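Side-chain contact in ethanolamine kinase Pv091845 (Plasmodium vivax, PDB 2QG7), which probably phosphorylates ethanolamine, the first step in making phosphatidylethanolamine: residues N404-I407 with R408-P412. Residues are numbered along the deposited sequence; the frame is centred on the assembly and turned at random.
Sequences NQLI and REIQP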
loop_
_atom_site.group_PDB
_atom_site.type_symbol
_atom_site.label_atom_id
_atom_site.label_comp_id
_atom_site.label_asym_id
_atom_site.label_seq_id
_atom_site.Cartn_x
_atom_site.Cartn_y
_atom_site.Cartn_z
ATOM N N ASN D 404 -16.147 -16.415 24.137
ATOM C CA ASN D 404 -17.008 -15.762 23.118
ATOM C C ASN D 404 -17.455 -14.339 23.473
ATOM O O ASN D 404 -17.749 -13.515 22.624
ATOM C CB ASN D 404 -18.223 -16.627 22.800
ATOM C CG ASN D 404 -17.873 -17.801 21.943
ATOM O OD1 ASN D 404 -16.755 -17.919 21.469
ATOM N ND2 ASN D 404 -18.825 -18.680 21.717
ATOM N N GLN D 405 -17.477 -14.046 24.745
ATOM C CA GLN D 405 -17.989 -12.783 25.172
ATOM C C GLN D 405 -16.883 -11.740 25.033
ATOM O O GLN D 405 -17.169 -10.537 24.829
ATOM C CB GLN D 405 -18.431 -12.938 26.625
ATOM C CG GLN D 405 -19.268 -11.824 27.148
ATOM C CD GLN D 405 -20.220 -12.271 28.249
ATOM O OE1 GLN D 405 -20.120 -13.436 28.786
ATOM N NE2 GLN D 405 -21.160 -11.329 28.601
ATOM N N LEU D 406 -15.628 -12.181 25.181
ATOM C CA LEU D 406 -14.509 -11.277 24.960
ATOM C C LEU D 406 -14.205 -11.144 23.437
ATOM O O LEU D 406 -13.769 -10.083 22.980
ATOM C CB LEU D 406 -13.276 -11.671 25.794
ATOM C CG LEU D 406 -11.972 -10.852 25.696
ATOM C CD1 LEU D 406 -12.133 -9.304 25.886
ATOM C CD2 LEU D 406 -10.951 -11.371 26.676
ATOM N N ILE D 407 -14.462 -12.216 22.684
ATOM C CA ILE D 407 -14.494 -12.156 21.220
ATOM C C ILE D 407 -15.378 -10.996 20.678
ATOM O O ILE D 407 -14.898 -10.166 19.906
ATOM C CB ILE D 407 -14.863 -13.526 20.591
ATOM C CG1 ILE D 407 -13.755 -14.548 20.850
ATOM C CG2 ILE D 407 -15.037 -13.397 19.120
ATOM C CD1 ILE D 407 -14.018 -15.934 20.177
ATOM N N ARG D 408 -16.626 -10.914 21.137
ATOM C CA ARG D 408 -17.529 -9.830 20.799
ATOM C C ARG D 408 -16.995 -8.452 21.180
ATOM O O ARG D 408 -17.229 -7.465 20.464
ATOM C CB ARG D 408 -18.891 -10.040 21.516
ATOM C CG ARG D 408 -19.780 -11.172 20.958
ATOM C CD ARG D 408 -20.850 -10.614 20.017
ATOM N NE ARG D 408 -21.820 -9.750 20.724
ATOM C CZ ARG D 408 -22.960 -9.297 20.182
ATOM N NH1 ARG D 408 -23.775 -8.523 20.899
ATOM N NH2 ARG D 408 -23.291 -9.613 18.916
ATOM N N GLU D 409 -16.345 -8.384 22.346
ATOM C CA GLU D 409 -15.898 -7.130 22.952
ATOM C C GLU D 409 -14.790 -6.449 22.150
ATOM O O GLU D 409 -14.693 -5.212 22.137
ATOM C CB GLU D 409 -15.400 -7.424 24.356
ATOM C CG GLU D 409 -15.272 -6.215 25.264
ATOM C CD GLU D 409 -14.630 -6.617 26.613
ATOM O OE1 GLU D 409 -15.296 -7.374 27.373
ATOM O OE2 GLU D 409 -13.491 -6.163 26.934
ATOM N N ILE D 410 -13.942 -7.259 21.499
ATOM C CA ILE D 410 -12.719 -6.732 20.852
ATOM C C ILE D 410 -13.001 -6.225 19.439
ATOM O O ILE D 410 -12.189 -5.507 18.842
ATOM C CB ILE D 410 -11.534 -7.755 20.815
ATOM C CG1 ILE D 410 -11.882 -8.982 19.970
ATOM C CG2 ILE D 410 -11.126 -8.149 22.222
ATOM C CD1 ILE D 410 -10.672 -9.766 19.480
ATOM N N GLN D 411 -14.183 -6.574 18.945
ATOM C CA GLN D 411 -14.541 -6.514 17.520
ATOM C C GLN D 411 -14.570 -5.079 16.919
ATOM O O GLN D 411 -14.000 -4.850 15.868
ATOM C CB GLN D 411 -15.842 -7.313 17.301
ATOM C CG GLN D 411 -15.836 -8.184 16.109
ATOM C CD GLN D 411 -14.801 -9.243 16.139
ATOM O OE1 GLN D 411 -14.185 -9.570 15.111
ATOM N NE2 GLN D 411 -14.621 -9.838 17.308
ATOM N N PRO D 412 -15.184 -4.103 17.606
ATOM C CA PRO D 412 -15.069 -2.739 17.078
ATOM C C PRO D 412 -13.722 -2.018 17.334
ATOM O O PRO D 412 -13.534 -0.894 16.855
ATOM C CB PRO D 412 -16.161 -1.991 17.851
ATOM C CG PRO D 412 -16.294 -2.747 19.163
ATOM C CD PRO D 412 -16.011 -4.180 18.841
#
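Leu406 lays its CD1 methyl over one face of the Glu409 carboxylate, 3.6 Å from CD1 to OE2. The other flat group, the amide of Gln411, meets Ile407 through its nitrogen end. Both contacts belong to helix 400-410 and the residues just after it. This helix lies in the helical C-terminal lobe of a choline/ethanolamine kinase fold, which is akin to that of the protein kinases. The Glu409 carboxylate is well held at OE2. That oxygen forms a salt bridge with Arg360 NE and a hydrogen bond with Ser288 OG. Arg360 begins helix 360-369, so the contact ties the two helices together. The charged neighbour and the hydroxyl would be expected to favour the ionised carboxylate. CG of Glu409 lies opposite its own N (chi1 -163°), and the extended chain carries the carboxylate to the Leu406 methyl. Leu406 CD1 also packs on Ile410 CG2, at 4.0 Å. Ile410 turns further to Ala361 and Phe368, while Leu406 also touches Tyr394 of helix 384-395.

Along the backbone, Arg408 N bonds to Asn404 O at 3.2 Å, with a nearly straight N-H...O angle of 166°. The next turn is less regular. Ile410 N divides weak bonds between Leu406 O and Ile407 O, the latter at 3.4 Å, an i to i+3 link. Ile407 O is shared as well: Gln411 NE2 approaches it to 2.6 Å, but the bond is weak and bent, with an angle of 126° at the hydrogen. The Gln411 chain bends about its CB-CG bond, which turns NE2 back to this carbonyl. The two side chains run side by side, with Gln411 NE2 4.0 Å from Ile407 CG2. Both residues touch Glu387 of helix 384-395. Ile410 CG1 also lies close to this oxygen, 3.2 Å from Ile407 O.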